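Local coordinates for amino acid ABC transporter, binding protein (Thermus thermophilus, PDB 3VV5) that binds the lysine analogue L-thialysine as the extracytoplasmic solute-binding protein of an amino acid ABC transporter, probably delivering amino acids for uptake, at residues A[105-108]-A[109-113]; A[81-84]-A[85-88]. All blocks are in the same frame, centred on the assembly; numbering follows the deposited sequence.

Contact 1 of 2, residues A[105-108]-A[109-113]; sequences ITEE and RARAV. With SLZ (L-thialysine), chain C.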
loop_
_atom_site.group_PDB
_atom_site.type_symbol
_atom_site.label_atom_id
_atom_site.label_comp_id
_atom_site.label_asym_id
_atom_site.label_seq_id
_atom_site.Cartn_x
_atom_site.Cartn_y
_atom_site.Cartn_z
ATOM N N ILE A 105 8.443 3.502 -2.020
ATOM C CA ILE A 105 9.286 4.644 -2.369
ATOM C C ILE A 105 9.947 4.324 -3.696
ATOM O O ILE A 105 10.551 3.263 -3.844
ATOM C CB ILE A 105 10.363 4.899 -1.306
ATOM C CG1 ILE A 105 9.707 5.316 0.021
ATOM C CG2 ILE A 105 11.361 5.980 -1.768
ATOM C CD1 ILE A 105 10.663 5.291 1.224
ATOM N N THR A 106 9.790 5.232 -4.661
ATOM C CA THR A 106 10.498 5.157 -5.961
ATOM C C THR A 106 11.137 6.519 -6.262
ATOM O O THR A 106 10.758 7.527 -5.659
ATOM C CB THR A 106 9.543 4.810 -7.114
ATOM O OG1 THR A 106 8.655 5.907 -7.337
ATOM C CG2 THR A 106 8.725 3.549 -6.794
ATOM N N GLU A 107 12.092 6.557 -7.193
ATOM C CA GLU A 107 12.739 7.824 -7.553
ATOM C C GLU A 107 11.717 8.884 -7.946
ATOM O O GLU A 107 11.759 9.990 -7.432
ATOM C CB GLU A 107 13.744 7.651 -8.705
ATOM C CG GLU A 107 14.256 9.002 -9.237
ATOM C CD GLU A 107 15.275 8.867 -10.365
ATOM O OE1 GLU A 107 16.393 9.416 -10.226
ATOM O OE2 GLU A 107 14.957 8.220 -11.391
ATOM N N GLU A 108 10.823 8.517 -8.867
ATOM C CA GLU A 108 9.819 9.409 -9.450
ATOM C C GLU A 108 8.829 9.929 -8.435
ATOM O O GLU A 108 8.488 11.127 -8.435
ATOM C CB GLU A 108 9.070 8.701 -10.598
ATOM C CG GLU A 108 9.850 8.697 -11.914
ATOM C CD GLU A 108 9.943 7.318 -12.583
ATOM O OE1 GLU A 108 8.897 6.640 -12.758
ATOM O OE2 GLU A 108 11.082 6.914 -12.936
ATOM N N ARG A 109 8.343 9.032 -7.570
ATOM C CA ARG A 109 7.416 9.452 -6.523
ATOM C C ARG A 109 8.096 10.348 -5.474
ATOM O O ARG A 109 7.458 11.258 -4.966
ATOM C CB ARG A 109 6.784 8.259 -5.817
ATOM C CG ARG A 109 5.709 7.521 -6.594
ATOM C CD ARG A 109 5.396 6.201 -5.886
ATOM N NE ARG A 109 4.358 5.422 -6.565
ATOM C CZ ARG A 109 3.936 4.227 -6.165
ATOM N NH1 ARG A 109 4.457 3.665 -5.077
ATOM N NH2 ARG A 109 2.983 3.589 -6.854
ATOM N N ALA A 110 9.358 10.059 -5.142
ATOM C CA ALA A 110 10.116 10.824 -4.136
ATOM C C ALA A 110 10.387 12.277 -4.563
ATOM O O ALA A 110 10.580 13.154 -3.719
ATOM C CB ALA A 110 11.409 10.126 -3.786
ATOM N N ARG A 111 10.415 12.513 -5.868
ATOM C CA ARG A 111 10.395 13.875 -6.401
ATOM C C ARG A 111 9.049 14.552 -6.182
ATOM O O ARG A 111 8.993 15.692 -5.692
ATOM C CB ARG A 111 10.722 13.873 -7.890
ATOM C CG ARG A 111 12.079 13.324 -8.211
ATOM C CD ARG A 111 12.471 13.745 -9.620
ATOM N NE ARG A 111 13.122 12.664 -10.355
ATOM C CZ ARG A 111 12.490 11.859 -11.205
ATOM N NH1 ARG A 111 11.184 12.010 -11.435
ATOM N NH2 ARG A 111 13.158 10.903 -11.830
ATOM N N ALA A 112 7.968 13.844 -6.517
ATOM C CA ALA A 112 6.621 14.395 -6.454
ATOM C C ALA A 112 6.137 14.730 -5.028
ATOM O O ALA A 112 5.459 15.741 -4.816
ATOM C CB ALA A 112 5.619 13.438 -7.165
ATOM N N VAL A 113 6.457 13.866 -4.067
ATOM C CA VAL A 113 6.001 14.056 -2.681
ATOM C C VAL A 113 7.190 13.878 -1.734
ATOM O O VAL A 113 8.257 13.404 -2.154
ATOM C CB VAL A 113 4.819 13.072 -2.313
ATOM C CG1 VAL A 113 3.556 13.348 -3.168
ATOM C CG2 VAL A 113 5.256 11.621 -2.431
HETATM N N SLZ C . 2.854 -1.124 -3.210
HETATM C CA SLZ C . 1.951 -0.552 -4.233
HETATM C CB SLZ C . 0.727 0.131 -3.564
HETATM S SG SLZ C . -0.916 -0.669 -3.635
HETATM C CD SLZ C . -1.795 0.604 -2.660
HETATM C CE SLZ C . -3.318 0.485 -2.545
HETATM N NZ SLZ C . -3.738 1.119 -1.285
HETATM C C SLZ C . 2.760 0.558 -4.899
HETATM O O SLZ C . 2.459 0.882 -6.059
HETATM O OXT SLZ C . 3.680 1.070 -4.222
#
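Thr106 caps helix 107-112, and its hydroxyl crosses the root of the Arg109 side chain, the one that reaches the ligand. Its OG1 accepts from Arg109 N at 3.1 Å, the N-cap bond. The hydroxyl sits between the backbone N and the carbonyl carbon (chi1 68°), which turns it over the first turn of the helix. The same oxygen lies against the start of the Arg109 chain: CB and CG both approach Thr106 OG1 to 3.4 Å, and CD follows slightly farther off. From CG the chain runs fully extended to NE and carries the guanidinium away from the helix. There the guanidinium presents its NH1/NH2 edge to the L-thialysine carboxylate, whose carbon lies in the guanidinium plane. NH1 gives a nearly straight bond to OXT of the ligand (2.8 Å, 176°), and NH2 a parallel one to O (2.9 Å). Gly104 O also takes a bond from NH1 and Gly149 O one from NH2, so four acceptors fix the rotation of the guanidinium before the carboxylate. Behind the cap, Ala110 N donates to Thr106 O at 2.9 Å and Arg111 N to Glu107 O, starting the regular helical pattern. On the outer side, Arg111 bends at chi3 and folds back over the same turn. Its NH2 makes a long salt bridge to Glu107 OE2 (3.3 Å), with the two charged planes inclined by 40°, while one guanidinium face lies over Glu107 O and the CA of Glu108. The arrangement is a threonine N-cap followed by an i to i+4 surface ion pair; its arginine at 109 supplies the bidentate carboxylate contact in the pocket of a family 3 solute-binding protein.

Contact 2 of 2, residues A[81-84]-A[85-88]; sequences AQSF and DTLL. With SLZ (L-thialysine), chain C.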
loop_
_atom_site.group_PDB
_atom_site.type_symbol
_atom_site.label_atom_id
_atom_site.label_comp_id
_atom_site.label_asym_id
_atom_site.label_seq_id
_atom_site.Cartn_x
_atom_site.Cartn_y
_atom_site.Cartn_z
ATOM N N ALA A 81 -11.140 8.223 1.729
ATOM C CA ALA A 81 -10.825 7.090 0.860
ATOM C C ALA A 81 -11.041 7.442 -0.613
ATOM O O ALA A 81 -12.139 7.764 -1.003
ATOM C CB ALA A 81 -11.689 5.884 1.238
ATOM N N GLN A 82 -9.993 7.349 -1.423
ATOM C CA GLN A 82 -10.060 7.744 -2.839
ATOM C C GLN A 82 -9.367 6.708 -3.710
ATOM O O GLN A 82 -8.552 5.924 -3.227
ATOM C CB GLN A 82 -9.323 9.087 -3.047
ATOM C CG GLN A 82 -9.899 10.296 -2.304
ATOM C CD GLN A 82 -11.094 10.894 -3.030
ATOM O OE1 GLN A 82 -12.249 10.695 -2.641
ATOM N NE2 GLN A 82 -10.820 11.620 -4.103
ATOM N N SER A 83 -9.629 6.748 -5.014
ATOM C CA SER A 83 -8.923 5.865 -5.944
ATOM C C SER A 83 -7.394 5.986 -5.791
ATOM O O SER A 83 -6.863 7.100 -5.687
ATOM C CB SER A 83 -9.380 6.158 -7.380
ATOM O OG SER A 83 -8.755 5.266 -8.290
ATOM N N PHE A 84 -6.690 4.847 -5.746
ATOM C CA PHE A 84 -5.258 4.848 -5.473
ATOM C C PHE A 84 -4.461 5.833 -6.351
ATOM O O PHE A 84 -3.657 6.614 -5.824
ATOM C CB PHE A 84 -4.639 3.437 -5.571
ATOM C CG PHE A 84 -3.143 3.412 -5.333
ATOM C CD1 PHE A 84 -2.617 3.563 -4.049
ATOM C CD2 PHE A 84 -2.256 3.271 -6.399
ATOM C CE1 PHE A 84 -1.226 3.560 -3.825
ATOM C CE2 PHE A 84 -0.856 3.266 -6.191
ATOM C CZ PHE A 84 -0.337 3.408 -4.898
ATOM N N ASP A 85 -4.697 5.784 -7.668
ATOM C CA ASP A 85 -3.892 6.572 -8.631
ATOM C C ASP A 85 -4.072 8.089 -8.505
ATOM O O ASP A 85 -3.337 8.874 -9.118
ATOM C CB ASP A 85 -4.124 6.109 -10.081
ATOM C CG ASP A 85 -5.585 6.306 -10.568
ATOM O OD1 ASP A 85 -6.493 6.517 -9.753
ATOM O OD2 ASP A 85 -5.823 6.205 -11.790
ATOM N N THR A 86 -5.036 8.494 -7.687
ATOM C CA THR A 86 -5.310 9.912 -7.477
ATOM C C THR A 86 -4.652 10.472 -6.221
ATOM O O THR A 86 -4.648 11.697 -6.024
ATOM C CB THR A 86 -6.822 10.206 -7.320
ATOM O OG1 THR A 86 -7.271 9.818 -6.005
ATOM C CG2 THR A 86 -7.652 9.506 -8.400
ATOM N N LEU A 87 -4.114 9.600 -5.369
ATOM C CA LEU A 87 -3.762 9.993 -3.991
ATOM C C LEU A 87 -2.602 10.983 -3.885
ATOM O O LEU A 87 -2.722 11.961 -3.180
ATOM C CB LEU A 87 -3.502 8.770 -3.083
ATOM C CG LEU A 87 -4.706 7.926 -2.647
ATOM C CD1 LEU A 87 -4.203 6.662 -1.972
ATOM C CD2 LEU A 87 -5.661 8.710 -1.715
ATOM N N LEU A 88 -1.490 10.733 -4.576
ATOM C CA LEU A 88 -0.345 11.641 -4.463
ATOM C C LEU A 88 -0.657 13.018 -5.060
ATOM O O LEU A 88 -0.283 14.049 -4.495
ATOM C CB LEU A 88 0.924 11.039 -5.069
ATOM C CG LEU A 88 1.397 9.724 -4.421
ATOM C CD1 LEU A 88 2.717 9.283 -5.041
ATOM C CD2 LEU A 88 1.484 9.842 -2.882
HETATM N N SLZ C . 2.854 -1.124 -3.210
HETATM C CA SLZ C . 1.951 -0.552 -4.233
HETATM C CB SLZ C . 0.727 0.131 -3.564
HETATM S SG SLZ C . -0.916 -0.669 -3.635
HETATM C CD SLZ C . -1.795 0.604 -2.660
HETATM C CE SLZ C . -3.318 0.485 -2.545
HETATM N NZ SLZ C . -3.738 1.119 -1.285
HETATM C C SLZ C . 2.760 0.558 -4.899
HETATM O O SLZ C . 2.459 0.882 -6.059
HETATM O OXT SLZ C . 3.680 1.070 -4.222
#
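Two torsions set Phe84 and Thr86 to their tasks. With CG of Phe84 anti to the backbone N (chi1 178°), the ring is carried out to the ligand while still touching Leu87; the hydroxyl of Thr86, placed between its own N and carbonyl carbon (chi1 76°), turns back to the chain before it. Thr86 OG1 donates to Ser83 O at 2.8 Å, in the carbonyl plane and on a lone pair. Thr86 N reaches the same oxygen at 3.0 Å from above that plane, so one residue grips Ser83 O twice. Ser83 OG gives a hydrogen bond to Asp85 OD1 (3.0 Å) on the syn side of the carboxylate, though 35° out of its plane, and also bonds Gln169. One residue on, Leu87 N donates to Phe84 O at 3.1 Å, and Leu87 CD1 packs obliquely against CD1 of the Phe84 ring. Leu87 CD2 touches Gln82 CB from the other branch, at 3.9 Å. SG of L-thialysine lies over one face of the Phe84 ring, 4.2 Å above the plane and offset toward the rim; CD passes beyond the CD1-CE1 bond, 3.2 Å from Phe84 CE1. His103 stacks with the same phenylalanine, and Glu43 also touches its side chain. The thioether sulfur thus lies over the ring and the arm leaves past its rim, while the turn holds the Phe84 backbone. Two overlapping type I beta turns, 83-86 and 84-87, lead from strand 76-81 into helix 87-92, a strand-to-helix connection that presents an aromatic wall to the side chain of the bound amino acid in the ligand pocket.

Contact 2 and contact 1 follow each other along the chain, their centres about 15 Å apart, and converge on the same L-thialysine from different ends. Arg109 of contact 1 holds the carboxylate, whereas Phe84 of contact 2 lies beside the thioether arm. They also touch directly: Arg109 NH2 stands 3.9 Å from Phe84 CZ, and Arg109 CG packs on Leu88 CD1 at 3.8 Å. Just past the end of helix 107-112, Val113 CG1 meets Leu88 CB at 4.0 Å. Helices 87-92 and 107-112 thus touch through Leu88, Arg109 and Val113, and Arg109 links that packing to the ligand, whose further bonds come from residues such as Gly104, Thr151 and Glu215.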